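TraM protein (Plasmid R64, PDB 3WZ3) is probably an inner-membrane component of the plasmid's type IVB secretion system, related to Legionella DotI and represented here by its periplasmic domain. Local coordinates at residues A[65-79]-A[90-102]. Numbering follows the deposited sequence.
Sequences KMNLTATTGAGVLVR and WTFQYPVRMRLVG
Asn67 and Val101 exchange a reciprocal pair of backbone hydrogen bonds, and Thr69 with Arg99 and Thr71 with Arg97 repeat the pattern, which defines an antiparallel ladder; Gly73 N extends it to Pro95 O at 2.8 Å. The N-to-C directions of 67-72 and 90-101 differ by 162°, close to antiparallel. Between Thr72 and Val76 the register slips by one residue, and Val76 and Gln93 open a second ladder. There Val78 N reaches Thr91 O at 2.8 Å while Arg79 N makes only a weak bond, 3.5 Å, to that Thr91 oxygen; two residues of one strand thus stand opposite one residue of the other, a classic beta bulge.

Strands 67-82 and 88-101 form a hairpin, the first two strands of a four-stranded antiparallel sheet in which 67-82 is an edge strand. Together with the helices packed on one face, this agrees with the NTF2-like clan of the family. Leu68 and Leu100 meet on the helix side, where Leu68 CD1 touches Leu100 CD2 at 3.8 Å and both side chains lie on Ile57. Met66, a selenomethionine, has an extended chain that crosses Leu100 at about a right angle, with Met66 SE 3.9 Å from Leu100 CB. Further along, Phe92 rests on Met11 of helix 7-22, and Leu77 CD1 sits over one face of its ring in a CH-pi contact, 4.0 Å from the centroid and 25° off the normal. Leu77 has CG anti to the backbone N (chi1 -178°), which swings the branch toward strand 90-101, where CD1 meets this ring and Trp90 CB.

On the opposite face, Thr71 OG1 lies 3.6 Å above the plane of the Arg97 guanidinium, toward its rim, while NH1 of that group forms a salt bridge with Glu109. A water links Arg79 NH1 to Thr91 OG1, and that hydroxyl is also hydrogen-bonded to Thr117 OG1 of strand 110-120.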
loop_
_atom_site.group_PDB
_atom_site.type_symbol
_atom_site.label_atom_id
_atom_site.label_comp_id
_atom_site.label_asym_id
_atom_site.label_seq_id
_atom_site.Cartn_x
_atom_site.Cartn_y
_atom_site.Cartn_z
ATOM N N LYS A 65 -2.281 12.936 -17.593
ATOM C CA LYS A 65 -1.711 11.789 -18.307
ATOM C C LYS A 65 -0.327 11.462 -17.773
ATOM O O LYS A 65 0.644 11.304 -18.523
ATOM C CB LYS A 65 -1.663 12.049 -19.822
ATOM C CG LYS A 65 -2.974 11.769 -20.528
ATOM C CD LYS A 65 -4.127 12.587 -19.976
ATOM C CE LYS A 65 -4.160 13.979 -20.596
ATOM N NZ LYS A 65 -5.480 14.674 -20.422
HETATM N N MSE A 66 -0.241 11.398 -16.451
HETATM C CA MSE A 66 1.009 11.107 -15.789
HETATM C C MSE A 66 0.959 9.732 -15.149
HETATM O O MSE A 66 -0.104 9.271 -14.719
HETATM C CB MSE A 66 1.303 12.157 -14.717
HETATM C CG MSE A 66 1.615 13.552 -15.283
HETATM SE SE MSE A 66 2.149 14.762 -13.844
HETATM C CE MSE A 66 2.854 16.231 -14.911
ATOM N N ASN A 67 2.107 9.078 -15.109
ATOM C CA ASN A 67 2.231 7.841 -14.367
ATOM C C ASN A 67 2.628 8.180 -12.943
ATOM O O ASN A 67 3.201 9.237 -12.698
ATOM C CB ASN A 67 3.315 6.959 -14.982
ATOM C CG ASN A 67 2.934 6.433 -16.359
ATOM O OD1 ASN A 67 1.767 6.353 -16.698
ATOM N ND2 ASN A 67 3.932 6.044 -17.140
ATOM N N LEU A 68 2.323 7.287 -12.007
ATOM C CA LEU A 68 2.847 7.401 -10.648
ATOM C C LEU A 68 3.932 6.361 -10.476
ATOM O O LEU A 68 3.728 5.192 -10.809
ATOM C CB LEU A 68 1.751 7.137 -9.623
ATOM C CG LEU A 68 2.189 7.302 -8.161
ATOM C CD1 LEU A 68 2.531 8.757 -7.842
ATOM C CD2 LEU A 68 1.081 6.825 -7.222
ATOM N N THR A 69 5.088 6.786 -9.971
ATOM C CA THR A 69 6.190 5.883 -9.688
ATOM C C THR A 69 6.504 5.969 -8.204
ATOM O O THR A 69 6.314 7.008 -7.588
ATOM C CB THR A 69 7.427 6.249 -10.523
ATOM O OG1 THR A 69 7.924 7.520 -10.101
ATOM C CG2 THR A 69 7.043 6.334 -12.007
ATOM N N ALA A 70 6.963 4.869 -7.626
ATOM C CA ALA A 70 7.299 4.879 -6.206
ATOM C C ALA A 70 8.340 3.847 -5.868
ATOM O O ALA A 70 8.380 2.765 -6.470
ATOM C CB ALA A 70 6.046 4.620 -5.357
ATOM N N THR A 71 9.137 4.180 -4.857
ATOM C CA THR A 71 10.135 3.263 -4.331
ATOM C C THR A 71 9.910 3.119 -2.834
ATOM O O THR A 71 9.802 4.115 -2.125
ATOM C CB THR A 71 11.557 3.773 -4.585
ATOM O OG1 THR A 71 11.795 3.860 -5.999
ATOM C CG2 THR A 71 12.572 2.805 -3.976
ATOM N N THR A 72 9.846 1.874 -2.371
ATOM C CA THR A 72 9.649 1.575 -0.954
ATOM C C THR A 72 10.990 1.206 -0.351
ATOM O O THR A 72 11.709 0.350 -0.889
ATOM C CB THR A 72 8.636 0.427 -0.777
ATOM O OG1 THR A 72 7.400 0.804 -1.391
ATOM C CG2 THR A 72 8.394 0.142 0.690
ATOM N N GLY A 73 11.335 1.863 0.756
ATOM C CA GLY A 73 12.595 1.595 1.428
ATOM C C GLY A 73 12.490 0.441 2.390
ATOM O O GLY A 73 11.468 -0.236 2.502
ATOM N N ALA A 74 13.575 0.210 3.113
ATOM C CA ALA A 74 13.570 -0.859 4.092
ATOM C C ALA A 74 12.638 -0.519 5.251
ATOM O O ALA A 74 12.733 0.534 5.859
ATOM C CB ALA A 74 14.979 -1.119 4.593
ATOM N N GLY A 75 11.753 -1.449 5.549
ATOM C CA GLY A 75 10.768 -1.255 6.588
ATOM C C GLY A 75 11.171 -1.912 7.887
ATOM O O GLY A 75 12.193 -2.595 7.976
ATOM N N VAL A 76 10.364 -1.654 8.907
ATOM C CA VAL A 76 10.583 -2.223 10.235
ATOM C C VAL A 76 9.268 -2.636 10.889
ATOM O O VAL A 76 8.208 -2.026 10.648
ATOM C CB VAL A 76 11.322 -1.267 11.195
ATOM C CG1 VAL A 76 12.729 -0.953 10.660
ATOM C CG2 VAL A 76 10.518 -0.029 11.411
ATOM N N LEU A 77 9.331 -3.670 11.719
ATOM C CA LEU A 77 8.219 -4.033 12.581
ATOM C C LEU A 77 8.113 -3.074 13.759
ATOM O O LEU A 77 9.096 -2.859 14.495
ATOM C CB LEU A 77 8.390 -5.462 13.115
ATOM C CG LEU A 77 7.220 -5.913 13.986
ATOM C CD1 LEU A 77 6.037 -6.320 13.124
ATOM C CD2 LEU A 77 7.636 -7.093 14.895
ATOM N N VAL A 78 6.946 -2.468 13.927
ATOM C CA VAL A 78 6.667 -1.643 15.100
ATOM C C VAL A 78 6.245 -2.546 16.262
ATOM O O VAL A 78 6.855 -2.509 17.335
ATOM C CB VAL A 78 5.564 -0.641 14.818
ATOM C CG1 VAL A 78 5.371 0.253 16.034
ATOM C CG2 VAL A 78 5.931 0.201 13.605
ATOM N N ARG A 79 5.236 -3.381 16.038
ATOM C CA ARG A 79 4.710 -4.276 17.060
ATOM C C ARG A 79 3.911 -5.381 16.396
ATOM O O ARG A 79 3.567 -5.299 15.205
ATOM C CB ARG A 79 3.811 -3.517 18.033
ATOM C CG ARG A 79 2.463 -3.136 17.425
ATOM C CD ARG A 79 1.547 -2.419 18.412
ATOM N NE ARG A 79 2.203 -1.228 18.936
ATOM C CZ ARG A 79 2.190 -0.044 18.335
ATOM N NH1 ARG A 79 1.509 0.125 17.203
ATOM N NH2 ARG A 79 2.838 0.978 18.869
ATOM N N TRP A 90 0.495 -7.870 12.529
ATOM C CA TRP A 90 1.792 -7.216 12.581
ATOM C C TRP A 90 1.595 -5.785 12.090
ATOM O O TRP A 90 0.869 -5.556 11.111
ATOM C CB TRP A 90 2.799 -7.851 11.633
ATOM C CG TRP A 90 3.037 -9.318 11.738
ATOM C CD1 TRP A 90 4.085 -9.939 12.389
ATOM C CD2 TRP A 90 2.286 -10.368 11.110
ATOM N NE1 TRP A 90 4.008 -11.309 12.206
ATOM C CE2 TRP A 90 2.909 -11.584 11.431
ATOM C CE3 TRP A 90 1.133 -10.395 10.315
ATOM C CZ2 TRP A 90 2.439 -12.802 10.974
ATOM C CZ3 TRP A 90 0.666 -11.618 9.870
ATOM C CH2 TRP A 90 1.320 -12.803 10.202
ATOM N N THR A 91 2.232 -4.822 12.745
ATOM C CA THR A 91 2.242 -3.435 12.273
ATOM C C THR A 91 3.657 -3.058 11.856
ATOM O O THR A 91 4.599 -3.160 12.652
ATOM C CB THR A 91 1.742 -2.494 13.371
ATOM O OG1 THR A 91 0.385 -2.818 13.710
ATOM C CG2 THR A 91 1.835 -1.022 12.925
ATOM N N PHE A 92 3.801 -2.605 10.612
ATOM C CA PHE A 92 5.078 -2.222 10.030
ATOM C C PHE A 92 5.057 -0.766 9.621
ATOM O O PHE A 92 4.006 -0.206 9.322
ATOM C CB PHE A 92 5.375 -3.038 8.754
ATOM C CG PHE A 92 5.563 -4.516 8.993
ATOM C CD1 PHE A 92 6.783 -5.022 9.412
ATOM C CD2 PHE A 92 4.520 -5.392 8.793
ATOM C CE1 PHE A 92 6.947 -6.393 9.629
ATOM C CE2 PHE A 92 4.677 -6.742 9.004
ATOM C CZ PHE A 92 5.888 -7.242 9.430
ATOM N N GLN A 93 6.229 -0.161 9.531
ATOM C CA GLN A 93 6.370 1.139 8.884
ATOM C C GLN A 93 7.436 1.070 7.810
ATOM O O GLN A 93 8.480 0.448 8.006
ATOM C CB GLN A 93 6.698 2.233 9.910
ATOM C CG GLN A 93 5.465 2.698 10.708
ATOM C CD GLN A 93 5.786 3.765 11.718
ATOM O OE1 GLN A 93 6.936 4.181 11.837
ATOM N NE2 GLN A 93 4.785 4.188 12.481
ATOM N N TYR A 94 7.158 1.687 6.660
ATOM C CA TYR A 94 8.082 1.702 5.527
ATOM C C TYR A 94 8.226 3.113 4.980
ATOM O O TYR A 94 7.228 3.775 4.753
ATOM C CB TYR A 94 7.523 0.868 4.360
ATOM C CG TYR A 94 7.104 -0.553 4.643
ATOM C CD1 TYR A 94 5.857 -0.817 5.180
ATOM C CD2 TYR A 94 7.913 -1.638 4.273
ATOM C CE1 TYR A 94 5.423 -2.118 5.394
ATOM C CE2 TYR A 94 7.480 -2.943 4.470
ATOM C CZ TYR A 94 6.245 -3.164 5.037
ATOM O OH TYR A 94 5.802 -4.457 5.242
ATOM N N PRO A 95 9.454 3.550 4.696
ATOM C CA PRO A 95 9.623 4.787 3.913
ATOM C C PRO A 95 9.117 4.554 2.487
ATOM O O PRO A 95 9.357 3.472 1.946
ATOM C CB PRO A 95 11.150 4.995 3.891
ATOM C CG PRO A 95 11.741 3.975 4.822
ATOM C CD PRO A 95 10.734 2.888 4.997
ATOM N N VAL A 96 8.420 5.540 1.915
ATOM C CA VAL A 96 7.991 5.464 0.530
ATOM C C VAL A 96 8.233 6.825 -0.109
ATOM O O VAL A 96 7.828 7.850 0.439
ATOM C CB VAL A 96 6.493 5.129 0.427
ATOM C CG1 VAL A 96 6.049 5.123 -1.038
ATOM C CG2 VAL A 96 6.213 3.797 1.098
ATOM N N ARG A 97 8.910 6.838 -1.250
ATOM C CA ARG A 97 9.019 8.072 -2.016
ATOM C C ARG A 97 8.273 7.848 -3.320
ATOM O O ARG A 97 8.364 6.782 -3.908
ATOM C CB ARG A 97 10.486 8.463 -2.250
ATOM C CG ARG A 97 11.337 7.420 -2.911
ATOM C CD ARG A 97 12.819 7.851 -2.896
ATOM N NE ARG A 97 13.704 6.862 -3.511
ATOM C CZ ARG A 97 13.960 6.792 -4.815
ATOM N NH1 ARG A 97 13.398 7.654 -5.653
ATOM N NH2 ARG A 97 14.778 5.860 -5.284
HETATM N N MSE A 98 7.503 8.836 -3.744
HETATM C CA MSE A 98 6.726 8.682 -4.975
HETATM C C MSE A 98 6.704 9.950 -5.798
HETATM O O MSE A 98 6.917 11.048 -5.288
HETATM C CB MSE A 98 5.303 8.196 -4.669
HETATM C CG MSE A 98 4.423 9.187 -3.950
HETATM SE SE MSE A 98 2.624 8.477 -3.541
HETATM C CE MSE A 98 3.115 7.247 -2.132
ATOM N N ARG A 99 6.446 9.793 -7.085
ATOM C CA ARG A 99 6.524 10.932 -7.989
ATOM C C ARG A 99 5.598 10.753 -9.174
ATOM O O ARG A 99 5.561 9.682 -9.770
ATOM C CB ARG A 99 7.964 11.113 -8.489
ATOM C CG ARG A 99 8.154 12.430 -9.231
ATOM C CD ARG A 99 9.590 12.622 -9.651
ATOM N NE ARG A 99 9.841 14.025 -9.963
ATOM C CZ ARG A 99 11.048 14.549 -10.130
ATOM N NH1 ARG A 99 12.127 13.786 -10.004
ATOM N NH2 ARG A 99 11.171 15.838 -10.416
ATOM N N LEU A 100 4.859 11.805 -9.511
ATOM C CA LEU A 100 4.060 11.821 -10.734
ATOM C C LEU A 100 4.949 12.235 -11.899
ATOM O O LEU A 100 5.607 13.273 -11.833
ATOM C CB LEU A 100 2.860 12.759 -10.563
ATOM C CG LEU A 100 1.783 12.216 -9.623
ATOM C CD1 LEU A 100 0.884 13.336 -9.068
ATOM C CD2 LEU A 100 0.972 11.144 -10.343
ATOM N N VAL A 101 4.984 11.405 -12.936
ATOM C CA VAL A 101 5.894 11.598 -14.059
ATOM C C VAL A 101 5.143 11.554 -15.383
ATOM O O VAL A 101 4.475 10.576 -15.692
ATOM C CB VAL A 101 7.000 10.532 -14.062
ATOM C CG1 VAL A 101 7.893 10.685 -15.293
ATOM C CG2 VAL A 101 7.820 10.627 -12.782
ATOM N N GLY A 102 5.272 12.619 -16.167
ATOM C CA GLY A 102 4.638 12.686 -17.469
ATOM C C GLY A 102 5.684 12.599 -18.560
ATOM O O GLY A 102 6.870 12.432 -18.275
HETATM O O HOH W 1 3.005 9.669 -18.459
HETATM O O HOH W 2 -0.516 -1.429 15.853
#